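Putative methylthioribose-1-phosphate isomerase (Pyrococcus horikoshii OT3, PDB 6A34) probably catalyses the interconversion of 5-methylthioribose 1-phosphate and 5-methylthioribulose 1-phosphate, an isomerisation in the methionine salvage pathway. Local coordinates at residues 143-146 with 147-151; 133-136 with 137-140; 185-189 with 190-194; 211-214 with 215-219; 342-345 with 346-350. All blocks are in the same frame, centred on the assembly; numbering follows the deposited sequence.

Overall arrangement
The five contacts are all local, each spanning one turn or one helix end, and they follow one another along the chain without nesting or crossing. Interactions 2 and 1 come first, in that order, on the long helix 125-157, their centres about 16 Å apart. Interaction 3 closes helix 180-189 and opens strand 193-199; it packs on interaction 1 where V186 meets G151. Interaction 4 ends helix 206-217, and two salt bridges, R185 with E214 and R185 with D218, tie it to interaction 3. Interaction 5 starts the C-terminal helix 345-354 after edge strand 339-341, with no touch to the other four.

Interaction 1 (143-146 with 147-151)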
loop_
_atom_site.group_PDB
_atom_site.type_symbol
_atom_site.label_atom_id
_atom_site.label_comp_id
_atom_site.label_asym_id
_atom_site.label_seq_id
_atom_site.Cartn_x
_atom_site.Cartn_y
_atom_site.Cartn_z
ATOM N N ASP A 143 0.227 -32.134 0.936
ATOM C CA ASP A 143 0.466 -30.720 0.860
ATOM C C ASP A 143 1.858 -30.447 1.415
ATOM O O ASP A 143 2.677 -29.773 0.776
ATOM C CB ASP A 143 -0.560 -29.884 1.609
ATOM C CG ASP A 143 -0.336 -28.410 1.336
ATOM O OD1 ASP A 143 -0.500 -28.008 0.164
ATOM O OD2 ASP A 143 0.062 -27.702 2.276
ATOM N N VAL A 144 2.157 -31.083 2.545
ATOM C CA VAL A 144 3.406 -30.839 3.222
ATOM C C VAL A 144 4.550 -31.331 2.343
ATOM O O VAL A 144 5.588 -30.661 2.289
ATOM C CB VAL A 144 3.458 -31.425 4.646
ATOM C CG1 VAL A 144 4.815 -31.189 5.309
ATOM C CG2 VAL A 144 2.372 -30.835 5.525
ATOM N N GLU A 145 4.359 -32.440 1.622
ATOM C CA GLU A 145 5.499 -32.961 0.869
ATOM C C GLU A 145 5.652 -32.202 -0.456
ATOM O O GLU A 145 6.756 -32.032 -0.934
ATOM C CB GLU A 145 5.532 -34.490 0.809
ATOM C CG GLU A 145 4.301 -35.196 0.310
ATOM C CD GLU A 145 4.196 -36.655 0.760
ATOM O OE1 GLU A 145 3.427 -37.404 0.138
ATOM O OE2 GLU A 145 4.850 -37.031 1.756
ATOM N N ALA A 146 4.567 -31.653 -0.985
ATOM C CA ALA A 146 4.641 -30.774 -2.150
ATOM C C ALA A 146 5.459 -29.540 -1.764
ATOM O O ALA A 146 6.315 -29.100 -2.501
ATOM C CB ALA A 146 3.258 -30.404 -2.618
ATOM N N ASN A 147 5.226 -29.027 -0.558
ATOM C CA ASN A 147 5.875 -27.821 -0.083
ATOM C C ASN A 147 7.363 -28.089 0.137
ATOM O O ASN A 147 8.206 -27.237 -0.193
ATOM C CB ASN A 147 5.189 -27.261 1.161
ATOM C CG ASN A 147 3.787 -26.798 0.848
ATOM O OD1 ASN A 147 3.471 -26.528 -0.316
ATOM N ND2 ASN A 147 2.960 -26.683 1.874
ATOM N N LEU A 148 7.689 -29.279 0.644
ATOM C CA LEU A 148 9.074 -29.617 0.864
ATOM C C LEU A 148 9.858 -29.583 -0.460
ATOM O O LEU A 148 10.944 -29.025 -0.533
ATOM C CB LEU A 148 9.154 -30.997 1.499
ATOM C CG LEU A 148 9.173 -31.019 3.014
ATOM C CD1 LEU A 148 9.083 -32.466 3.510
ATOM C CD2 LEU A 148 10.423 -30.345 3.544
ATOM N N ARG A 149 9.289 -30.183 -1.498
ATOM C CA ARG A 149 9.906 -30.230 -2.813
ATOM C C ARG A 149 10.047 -28.810 -3.383
ATOM O O ARG A 149 11.138 -28.434 -3.837
ATOM C CB ARG A 149 9.089 -31.125 -3.748
ATOM C CG ARG A 149 9.172 -32.616 -3.425
ATOM C CD ARG A 149 8.473 -33.506 -4.432
ATOM N NE ARG A 149 7.084 -33.148 -4.726
ATOM C CZ ARG A 149 6.017 -33.712 -4.166
ATOM N NH1 ARG A 149 6.176 -34.504 -3.117
ATOM N NH2 ARG A 149 4.807 -33.496 -4.669
ATOM N N MET A 150 8.959 -28.031 -3.364
ATOM C CA MET A 150 8.989 -26.649 -3.875
ATOM C C MET A 150 10.144 -25.873 -3.230
ATOM O O MET A 150 10.833 -25.154 -3.894
ATOM C CB MET A 150 7.700 -25.897 -3.539
ATOM C CG MET A 150 6.666 -25.897 -4.623
ATOM S SD MET A 150 5.145 -25.160 -3.937
ATOM C CE MET A 150 4.207 -26.616 -3.478
ATOM N N GLY A 151 10.300 -25.996 -1.911
ATOM C CA GLY A 151 11.281 -25.231 -1.159
ATOM C C GLY A 151 12.686 -25.493 -1.663
ATOM O O GLY A 151 13.480 -24.556 -1.831
HETATM O O HOH W 1 0.821 -25.876 -0.965
#
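D143 OD2 takes two N-H groups: a weak, bent bond from N147 ND2 at 3.1 Å and a further bond from the backbone N of V175. The carboxylate and amide planes stand almost perpendicular, 87° apart. With CG of D143 anti to its own N (chi1 -173°), the acid reaches across to the amide of N147, one turn further on. Water 1 joins the same two groups by their other oxygens, donating to D143 OD1 and to N147 OD1, each at 2.8 Å. N147 ND2 also bonds H176 O, so the amide's rotation is fixed from both ends. Underneath run regular i to i+4 helix bonds, among them M150 N to A146 O at 3.0 Å. R149 bends at chi3 (-52°) and folds back along the helix, bringing one guanidinium face over A146 CA, while its NH2 forms a salt bridge with D337. A leucine in its place would probably leave D337 without this charge partner and remove the flat group lying over A146 CA. The buried M150 comes back to the same alanine, its CE 4.0 Å from A146 CB. This is one stretch of helix 125-157: V144 and L148 face helix 7-10, the D143-N147 pair meets the loop holding T174 and V175, and R149 reaches the turn between strands 333-336 and 339-341.

Interaction 2 (133-136 with 137-140)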
loop_
_atom_site.group_PDB
_atom_site.type_symbol
_atom_site.label_atom_id
_atom_site.label_comp_id
_atom_site.label_asym_id
_atom_site.label_seq_id
_atom_site.Cartn_x
_atom_site.Cartn_y
_atom_site.Cartn_z
ATOM N N VAL A 133 -10.022 -41.957 7.626
ATOM C CA VAL A 133 -9.042 -41.311 8.456
ATOM C C VAL A 133 -7.721 -41.267 7.672
ATOM O O VAL A 133 -7.014 -40.222 7.652
ATOM C CB VAL A 133 -8.887 -42.005 9.827
ATOM C CG1 VAL A 133 -7.669 -41.488 10.595
ATOM C CG2 VAL A 133 -10.155 -41.893 10.668
ATOM N N GLN A 134 -7.400 -42.394 7.026
ATOM C CA GLN A 134 -6.169 -42.529 6.308
ATOM C C GLN A 134 -6.113 -41.477 5.182
ATOM O O GLN A 134 -5.084 -40.853 4.985
ATOM C CB GLN A 134 -6.015 -43.952 5.760
ATOM C CG GLN A 134 -4.795 -44.129 4.866
ATOM C CD GLN A 134 -4.598 -45.556 4.417
ATOM O OE1 GLN A 134 -3.808 -46.305 4.991
ATOM N NE2 GLN A 134 -5.319 -45.940 3.381
ATOM N N GLU A 135 -7.206 -41.359 4.429
ATOM C CA GLU A 135 -7.354 -40.413 3.371
ATOM C C GLU A 135 -7.137 -38.968 3.859
ATOM O O GLU A 135 -6.472 -38.216 3.165
ATOM C CB GLU A 135 -8.728 -40.530 2.711
ATOM C CG GLU A 135 -8.702 -40.201 1.227
ATOM C CD GLU A 135 -7.699 -40.980 0.380
ATOM O OE1 GLU A 135 -7.141 -41.982 0.884
ATOM O OE2 GLU A 135 -7.490 -40.594 -0.802
ATOM N N ALA A 136 -7.695 -38.595 5.021
ATOM C CA ALA A 136 -7.545 -37.240 5.543
ATOM C C ALA A 136 -6.068 -36.962 5.853
ATOM O O ALA A 136 -5.567 -35.872 5.564
ATOM C CB ALA A 136 -8.428 -37.023 6.747
ATOM N N TYR A 137 -5.334 -37.970 6.357
ATOM C CA TYR A 137 -3.922 -37.777 6.638
ATOM C C TYR A 137 -3.155 -37.619 5.322
ATOM O O TYR A 137 -2.181 -36.873 5.252
ATOM C CB TYR A 137 -3.318 -38.899 7.485
ATOM C CG TYR A 137 -3.572 -38.754 8.967
ATOM C CD1 TYR A 137 -3.061 -37.681 9.684
ATOM C CD2 TYR A 137 -4.317 -39.693 9.661
ATOM C CE1 TYR A 137 -3.281 -37.540 11.043
ATOM C CE2 TYR A 137 -4.538 -39.574 11.023
ATOM C CZ TYR A 137 -4.032 -38.486 11.710
ATOM O OH TYR A 137 -4.251 -38.350 13.036
ATOM N N LYS A 138 -3.583 -38.356 4.299
ATOM C CA LYS A 138 -2.942 -38.323 3.002
ATOM C C LYS A 138 -3.064 -36.914 2.382
ATOM O O LYS A 138 -2.134 -36.457 1.785
ATOM C CB LYS A 138 -3.564 -39.372 2.078
ATOM C CG LYS A 138 -2.844 -40.703 1.954
ATOM C CD LYS A 138 -3.509 -41.507 0.835
ATOM C CE LYS A 138 -3.078 -42.951 0.691
ATOM N NZ LYS A 138 -3.985 -43.644 -0.260
ATOM N N ILE A 139 -4.239 -36.289 2.501
ATOM C CA ILE A 139 -4.488 -34.971 1.971
ATOM C C ILE A 139 -3.519 -33.983 2.631
ATOM O O ILE A 139 -2.822 -33.244 1.948
ATOM C CB ILE A 139 -5.968 -34.587 2.138
ATOM C CG1 ILE A 139 -6.854 -35.476 1.264
ATOM C CG2 ILE A 139 -6.208 -33.102 1.832
ATOM C CD1 ILE A 139 -8.328 -35.438 1.644
ATOM N N ALA A 140 -3.424 -34.024 3.961
ATOM C CA ALA A 140 -2.567 -33.111 4.685
ATOM C C ALA A 140 -1.111 -33.363 4.297
ATOM O O ALA A 140 -0.432 -32.409 3.935
ATOM C CB ALA A 140 -2.765 -33.219 6.170
#
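Two turns of the long helix 125-157 carry this contact, in the part of the helix flanked by helices 59-76 and 104-119. Regular i to i+4 bonds hold the backbone, among them I139 N to E135 O at 3.0 Å and the longer A140 N to A136 O at 3.3 Å. V133 and Y137 lie side by side and point the same way, V133 CG1 resting 3.7 Å from Y137 CE2. CG1 is anti to the backbone N of V133 (chi1 169°), which turns this methyl to the ring. The Y137 hydroxyl bonds the carbonyl O of Y19, and the ring meets F68 edge-to-face, so its position is set at several points. A serine here would probably leave the Y19 carbonyl without this partner and open a gap between V133 and F68. E135 and K138 form a long salt bridge, OE1 to NZ 3.7 Å, with K138 CD equally near OE1. The bend of E135 at chi2 (54°) brings the acid back toward the lysine, whose chain is extended beyond CG. The stronger partner of E135 is R112, bound through OE2. Around these turns, A136 and A140 pack on F68 of helix 59-76, while E135 and I139 press on I113 of helix 104-119, placing the contact between these two helices.

Interaction 3 (185-189 with 190-194)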
loop_
_atom_site.group_PDB
_atom_site.type_symbol
_atom_site.label_atom_id
_atom_site.label_comp_id
_atom_site.label_asym_id
_atom_site.label_seq_id
_atom_site.Cartn_x
_atom_site.Cartn_y
_atom_site.Cartn_z
ATOM N N ARG A 185 12.462 -20.747 3.902
ATOM C CA ARG A 185 12.926 -21.545 5.086
ATOM C C ARG A 185 14.165 -22.386 4.707
ATOM O O ARG A 185 15.152 -22.379 5.399
ATOM C CB ARG A 185 11.769 -22.364 5.661
ATOM C CG ARG A 185 10.834 -21.515 6.509
ATOM C CD ARG A 185 9.571 -22.270 6.884
ATOM N NE ARG A 185 8.868 -21.574 7.962
ATOM C CZ ARG A 185 7.879 -20.711 7.784
ATOM N NH1 ARG A 185 7.300 -20.610 6.597
ATOM N NH2 ARG A 185 7.478 -19.949 8.796
ATOM N N VAL A 186 14.158 -23.013 3.530
ATOM C CA VAL A 186 15.312 -23.763 3.104
ATOM C C VAL A 186 16.512 -22.822 2.934
ATOM O O VAL A 186 17.620 -23.132 3.378
ATOM C CB VAL A 186 15.020 -24.551 1.821
ATOM C CG1 VAL A 186 16.283 -25.147 1.259
ATOM C CG2 VAL A 186 13.985 -25.627 2.056
ATOM N N MET A 187 16.291 -21.667 2.295
ATOM C CA MET A 187 17.338 -20.709 2.076
ATOM C C MET A 187 17.915 -20.269 3.431
ATOM O O MET A 187 19.128 -20.085 3.553
ATOM C CB MET A 187 16.829 -19.485 1.296
ATOM C CG MET A 187 16.540 -19.789 -0.153
ATOM S SD MET A 187 16.048 -18.341 -1.117
ATOM C CE MET A 187 17.573 -17.392 -1.100
ATOM N N HIS A 188 17.046 -20.058 4.424
ATOM C CA HIS A 188 17.479 -19.539 5.738
ATOM C C HIS A 188 18.388 -20.569 6.426
ATOM O O HIS A 188 19.451 -20.231 6.943
ATOM C CB HIS A 188 16.274 -19.154 6.610
ATOM C CG HIS A 188 16.638 -18.787 8.006
ATOM N ND1 HIS A 188 17.267 -17.602 8.314
ATOM C CD2 HIS A 188 16.479 -19.437 9.174
ATOM C CE1 HIS A 188 17.461 -17.528 9.620
ATOM N NE2 HIS A 188 17.004 -18.640 10.163
ATOM N N LYS A 189 17.963 -21.830 6.406
ATOM C CA LYS A 189 18.764 -22.932 6.949
ATOM C C LYS A 189 20.115 -23.008 6.236
ATOM O O LYS A 189 21.142 -23.292 6.883
ATOM C CB LYS A 189 18.073 -24.295 6.776
ATOM C CG LYS A 189 17.612 -24.947 8.066
ATOM C CD LYS A 189 16.694 -24.041 8.863
ATOM C CE LYS A 189 17.194 -23.776 10.265
ATOM N NZ LYS A 189 16.170 -23.058 11.059
ATOM N N ASP A 190 20.094 -22.829 4.907
ATOM C CA ASP A 190 21.312 -22.957 4.098
ATOM C C ASP A 190 22.250 -21.764 4.342
ATOM O O ASP A 190 23.371 -21.771 3.869
ATOM C CB ASP A 190 20.991 -23.100 2.607
ATOM C CG ASP A 190 20.562 -24.501 2.227
ATOM O OD1 ASP A 190 20.893 -25.431 2.978
ATOM O OD2 ASP A 190 19.897 -24.648 1.190
ATOM N N GLY A 191 21.803 -20.740 5.075
ATOM C CA GLY A 191 22.601 -19.509 5.253
ATOM C C GLY A 191 22.560 -18.582 4.031
ATOM O O GLY A 191 23.365 -17.670 3.905
ATOM N N SER A 192 21.608 -18.790 3.115
ATOM C CA SER A 192 21.637 -18.066 1.870
ATOM C C SER A 192 20.575 -16.947 1.861
ATOM O O SER A 192 20.595 -16.104 0.998
ATOM C CB SER A 192 21.575 -19.017 0.691
ATOM O OG SER A 192 20.302 -19.600 0.562
ATOM N N LEU A 193 19.763 -16.841 2.914
ATOM C CA LEU A 193 18.808 -15.750 3.032
ATOM C C LEU A 193 19.298 -14.688 4.012
ATOM O O LEU A 193 19.146 -14.844 5.239
ATOM C CB LEU A 193 17.453 -16.298 3.480
ATOM C CG LEU A 193 16.383 -15.228 3.673
ATOM C CD1 LEU A 193 15.910 -14.722 2.325
ATOM C CD2 LEU A 193 15.215 -15.776 4.465
ATOM N N LYS A 194 19.815 -13.573 3.472
ATOM C CA LYS A 194 20.376 -12.521 4.301
ATOM C C LYS A 194 19.260 -11.608 4.787
ATOM O O LYS A 194 19.385 -10.992 5.837
ATOM C CB LYS A 194 21.410 -11.673 3.551
ATOM C CG LYS A 194 22.578 -12.467 2.994
ATOM C CD LYS A 194 23.312 -13.345 4.033
ATOM C CE LYS A 194 24.078 -14.491 3.404
ATOM N NZ LYS A 194 24.714 -14.065 2.131
HETATM O O HOH W 2 17.259 -14.909 7.265
HETATM O O HOH W 3 19.968 -17.254 6.207
#
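M187 O receives a bond from S192 N at 2.8 Å, and a weak one from L193 N, where helix 180-189 ends in a Schellman motif. The second closing bond, G191 N to H188 O, approaches from above the carbonyl plane. S192 OG stands between its own backbone N and carbonyl carbon (chi1 71°), which sets it 3.6 Å from M187 CB. The bend of M187 at chi3 (67°) brings CE back near that same hydroxyl; CB also meets L193 CB at 3.9 Å. L193 CD2 reaches H188 CB. With CG of H188 anti to N (chi1 173°), the imidazole is placed where water 2 can join its ND1 to L193 O. Water 3 links H188 O to that same carbonyl oxygen. D190 runs alongside V186, OD2 3.6 Å from V186 CG1, while its carboxylate is held by R4 and Y5. The turn connects helix and strand in the beta-alpha-beta unit 161-165, 180-189, 193-199: M187 and L193 pack on I163 of strand 161-165, and V186 faces helix 125-157.

Interaction 4 (211-214 with 215-219); sequences SAWE and YSYDG
Backbone bonds from Y215 N to S211 O (3.0 Å) and from Y217 N to W213 O (2.8 Å) carry the last turns of helix 206-217, and D218 N still reaches E214 O. Past D218, G219 takes positive phi (75°) and its N bonds S216 O at 2.7 Å. W213 and Y217 run side by side, with W213 CZ2 3.7 Å from Y217 CD2 and the ring planes inclined at 35°. CG is anti to the backbone N in both, which sends the two rings off in the same direction; F36 meets both of them. Y215 lies along S211, its CE2 3.8 Å from S211 CB, and water 4 joins S211 OG to Y215 OH. E214 CG sits over one face of the Y215 ring. The E214 carboxylate takes backbone N-H groups of S171 and L172 and a salt bridge from R185, an arginine shared with D218. S211 OG bonds the carbonyl O of C167, a predicted transition-state stabiliser. P314 and V316 of the second subunit cover A212, W213 and S216. The helix end is a Schellman motif, within the beta-alpha-beta unit 193-199, 206-217, 222-225 of the Rossmann-like domain.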
loop_
_atom_site.group_PDB
_atom_site.type_symbol
_atom_site.label_atom_id
_atom_site.label_comp_id
_atom_site.label_asym_id
_atom_site.label_seq_id
_atom_site.Cartn_x
_atom_site.Cartn_y
_atom_site.Cartn_z
ATOM N N SER A 211 2.636 -12.982 7.405
ATOM C CA SER A 211 3.989 -13.313 6.985
ATOM C C SER A 211 4.990 -12.787 8.033
ATOM O O SER A 211 5.944 -13.508 8.429
ATOM C CB SER A 211 4.296 -12.805 5.586
ATOM O OG SER A 211 3.625 -13.566 4.589
ATOM N N ALA A 212 4.811 -11.529 8.480
ATOM C CA ALA A 212 5.822 -10.897 9.348
ATOM C C ALA A 212 5.948 -11.727 10.655
ATOM O O ALA A 212 7.046 -11.945 11.180
ATOM C CB ALA A 212 5.486 -9.437 9.582
ATOM N N TRP A 213 4.807 -12.235 11.129
ATOM C CA TRP A 213 4.705 -13.019 12.315
ATOM C C TRP A 213 5.411 -14.376 12.152
ATOM O O TRP A 213 6.324 -14.659 12.899
ATOM C CB TRP A 213 3.238 -13.180 12.711
ATOM C CG TRP A 213 3.139 -13.952 13.978
ATOM C CD1 TRP A 213 3.258 -13.451 15.236
ATOM C CD2 TRP A 213 3.043 -15.379 14.108
ATOM N NE1 TRP A 213 3.222 -14.472 16.140
ATOM C CE2 TRP A 213 3.074 -15.664 15.490
ATOM C CE3 TRP A 213 2.923 -16.441 13.204
ATOM C CZ2 TRP A 213 2.998 -16.966 15.993
ATOM C CZ3 TRP A 213 2.823 -17.728 13.702
ATOM C CH2 TRP A 213 2.870 -17.985 15.076
ATOM N N GLU A 214 5.012 -15.194 11.172
ATOM C CA GLU A 214 5.564 -16.562 11.066
ATOM C C GLU A 214 7.055 -16.539 10.721
ATOM O O GLU A 214 7.772 -17.400 11.195
ATOM C CB GLU A 214 4.807 -17.465 10.091
ATOM C CG GLU A 214 4.634 -16.942 8.669
ATOM C CD GLU A 214 4.251 -18.070 7.718
ATOM O OE1 GLU A 214 5.096 -18.967 7.545
ATOM O OE2 GLU A 214 3.076 -18.119 7.239
ATOM N N TYR A 215 7.514 -15.595 9.877
ATOM C CA TYR A 215 8.907 -15.638 9.461
ATOM C C TYR A 215 9.768 -15.141 10.617
ATOM O O TYR A 215 10.906 -15.620 10.822
ATOM C CB TYR A 215 9.155 -14.869 8.159
ATOM C CG TYR A 215 8.475 -15.447 6.939
ATOM C CD1 TYR A 215 8.503 -16.811 6.683
ATOM C CD2 TYR A 215 7.775 -14.644 6.050
ATOM C CE1 TYR A 215 7.880 -17.357 5.572
ATOM C CE2 TYR A 215 7.151 -15.176 4.933
ATOM C CZ TYR A 215 7.200 -16.539 4.688
ATOM O OH TYR A 215 6.565 -17.093 3.607
ATOM N N SER A 216 9.226 -14.177 11.361
ATOM C CA SER A 216 9.869 -13.738 12.582
ATOM C C SER A 216 9.907 -14.882 13.620
ATOM O O SER A 216 10.943 -15.188 14.162
ATOM C CB SER A 216 9.234 -12.501 13.133
ATOM O OG SER A 216 10.099 -11.962 14.109
ATOM N N TYR A 217 8.775 -15.533 13.864
ATOM C CA TYR A 217 8.710 -16.660 14.764
ATOM C C TYR A 217 9.859 -17.641 14.516
ATOM O O TYR A 217 10.451 -18.141 15.474
ATOM C CB TYR A 217 7.376 -17.393 14.630
ATOM C CG TYR A 217 7.092 -18.375 15.740
ATOM C CD1 TYR A 217 7.501 -19.690 15.632
ATOM C CD2 TYR A 217 6.399 -18.005 16.880
ATOM C CE1 TYR A 217 7.235 -20.619 16.619
ATOM C CE2 TYR A 217 6.121 -18.924 17.882
ATOM C CZ TYR A 217 6.548 -20.241 17.753
ATOM O OH TYR A 217 6.288 -21.199 18.699
ATOM N N ASP A 218 10.203 -17.879 13.248
ATOM C CA ASP A 218 11.219 -18.833 12.909
ATOM C C ASP A 218 12.604 -18.201 12.865
ATOM O O ASP A 218 13.562 -18.883 12.498
ATOM C CB ASP A 218 10.882 -19.542 11.596
ATOM C CG ASP A 218 9.935 -20.715 11.778
ATOM O OD1 ASP A 218 9.907 -21.258 12.912
ATOM O OD2 ASP A 218 9.236 -21.098 10.782
ATOM N N GLY A 219 12.735 -16.913 13.203
ATOM C CA GLY A 219 14.063 -16.271 13.228
ATOM C C GLY A 219 14.659 -15.950 11.853
ATOM O O GLY A 219 15.876 -15.775 11.720
HETATM O O HOH W 4 4.744 -15.379 2.614
#

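Interaction 5 (342-345 with 346-350)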
loop_
_atom_site.group_PDB
_atom_site.type_symbol
_atom_site.label_atom_id
_atom_site.label_comp_id
_atom_site.label_asym_id
_atom_site.label_seq_id
_atom_site.Cartn_x
_atom_site.Cartn_y
_atom_site.Cartn_z
ATOM N N TRP A 342 10.792 -23.233 -17.042
ATOM C CA TRP A 342 11.468 -22.150 -17.691
ATOM C C TRP A 342 10.683 -21.737 -18.943
ATOM O O TRP A 342 9.856 -22.494 -19.448
ATOM C CB TRP A 342 12.888 -22.613 -18.023
ATOM C CG TRP A 342 13.667 -23.033 -16.820
ATOM C CD1 TRP A 342 14.089 -24.302 -16.526
ATOM C CD2 TRP A 342 14.137 -22.192 -15.742
ATOM N NE1 TRP A 342 14.790 -24.302 -15.358
ATOM C CE2 TRP A 342 14.840 -23.029 -14.850
ATOM C CE3 TRP A 342 14.009 -20.838 -15.427
ATOM C CZ2 TRP A 342 15.443 -22.551 -13.690
ATOM C CZ3 TRP A 342 14.609 -20.360 -14.281
ATOM C CH2 TRP A 342 15.308 -21.207 -13.419
ATOM N N PRO A 343 10.888 -20.519 -19.491
ATOM C CA PRO A 343 10.246 -20.145 -20.754
ATOM C C PRO A 343 10.745 -21.095 -21.848
ATOM O O PRO A 343 11.856 -21.567 -21.756
ATOM C CB PRO A 343 10.679 -18.702 -21.026
ATOM C CG PRO A 343 11.384 -18.236 -19.752
ATOM C CD PRO A 343 11.764 -19.470 -18.963
ATOM N N PRO A 344 9.937 -21.410 -22.863
ATOM C CA PRO A 344 8.590 -20.899 -23.083
ATOM C C PRO A 344 7.609 -21.714 -22.238
ATOM O O PRO A 344 7.672 -22.947 -22.255
ATOM C CB PRO A 344 8.345 -21.054 -24.590
ATOM C CG PRO A 344 9.341 -22.129 -25.009
ATOM C CD PRO A 344 10.524 -21.993 -24.072
ATOM N N PHE A 345 6.766 -21.020 -21.462
ATOM C CA PHE A 345 5.987 -21.660 -20.408
ATOM C C PHE A 345 4.915 -22.580 -20.992
ATOM O O PHE A 345 4.668 -23.643 -20.429
ATOM C CB PHE A 345 5.375 -20.641 -19.441
ATOM C CG PHE A 345 6.423 -19.890 -18.665
ATOM C CD1 PHE A 345 7.245 -20.550 -17.782
ATOM C CD2 PHE A 345 6.648 -18.549 -18.900
ATOM C CE1 PHE A 345 8.251 -19.874 -17.125
ATOM C CE2 PHE A 345 7.649 -17.872 -18.239
ATOM C CZ PHE A 345 8.449 -18.537 -17.355
ATOM N N LYS A 346 4.270 -22.149 -22.076
ATOM C CA LYS A 346 3.177 -22.912 -22.690
ATOM C C LYS A 346 3.645 -24.361 -22.923
ATOM O O LYS A 346 3.064 -25.315 -22.373
ATOM C CB LYS A 346 2.733 -22.195 -23.968
ATOM C CG LYS A 346 1.518 -22.780 -24.667
ATOM C CD LYS A 346 0.994 -21.877 -25.790
ATOM C CE LYS A 346 -0.193 -22.458 -26.545
ATOM N NZ LYS A 346 -1.242 -22.973 -25.627
ATOM N N ARG A 347 4.743 -24.487 -23.676
ATOM C CA ARG A 347 5.337 -25.745 -24.073
ATOM C C ARG A 347 5.835 -26.517 -22.853
ATOM O O ARG A 347 5.594 -27.704 -22.757
ATOM C CB ARG A 347 6.505 -25.457 -25.021
ATOM C CG ARG A 347 7.281 -26.681 -25.482
ATOM C CD ARG A 347 8.264 -26.338 -26.588
ATOM N NE ARG A 347 9.591 -26.108 -26.054
ATOM C CZ ARG A 347 10.449 -25.195 -26.510
ATOM N NH1 ARG A 347 10.160 -24.458 -27.577
ATOM N NH2 ARG A 347 11.573 -24.989 -25.835
ATOM N N ASN A 348 6.563 -25.842 -21.951
ATOM C CA ASN A 348 7.196 -26.540 -20.832
ATOM C C ASN A 348 6.166 -26.927 -19.777
ATOM O O ASN A 348 6.394 -27.926 -19.099
ATOM C CB ASN A 348 8.395 -25.799 -20.245
ATOM C CG ASN A 348 9.562 -25.832 -21.207
ATOM O OD1 ASN A 348 9.783 -26.856 -21.842
ATOM N ND2 ASN A 348 10.254 -24.715 -21.382
ATOM N N LEU A 349 5.054 -26.187 -19.660
ATOM C CA LEU A 349 4.038 -26.571 -18.689
ATOM C C LEU A 349 3.345 -27.846 -19.170
ATOM O O LEU A 349 3.153 -28.739 -18.337
ATOM C CB LEU A 349 3.019 -25.458 -18.429
ATOM C CG LEU A 349 3.498 -24.372 -17.465
ATOM C CD1 LEU A 349 2.582 -23.158 -17.512
ATOM C CD2 LEU A 349 3.608 -24.905 -16.050
ATOM N N LYS A 350 3.002 -27.922 -20.469
ATOM C CA LYS A 350 2.260 -29.076 -20.989
ATOM C C LYS A 350 3.166 -30.316 -20.961
ATOM O O LYS A 350 2.683 -31.406 -20.643
ATOM C CB LYS A 350 1.602 -28.794 -22.345
ATOM C CG LYS A 350 2.459 -28.979 -23.584
ATOM C CD LYS A 350 1.641 -29.324 -24.821
ATOM C CE LYS A 350 0.550 -28.323 -25.142
ATOM N NZ LYS A 350 -0.225 -28.743 -26.335
#
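P344 O accepts N348 N at 3.1 Å, in the carbonyl plane, and F345 O accepts L349 N at 2.7 Å, the first turn of helix 345-354. P344 holds the N-cap position, and the peptide bond before it is cis, in the short link between strand 339-341 and the helix. N348 ties the turn back to the strand end: its ND2 bonds W342 O at 3.0 Å, nearly straight (167°), with that oxygen close to the amide plane but the donor above the carbonyl plane of W342. CG of N348 is anti to the carbonyl carbon (chi1 -71°), which puts the amide back over the cap. F345 is buried against H328 and L331, and N of P343 lies over one face of its ring; F345 CB touches L349 CD1 at 4.2 Å. L349 itself packs on M286 and V341, fixing the helix start against the edge strand of the large sheet. R347 bends at chi3 (96°), bringing its guanidinium beside P344, the two side chains crossing at an angle. One face of that flat group rests on the proline, with P344 CG 3.6 Å from R347 CZ and P344 CD 3.6 Å from R347 NH2.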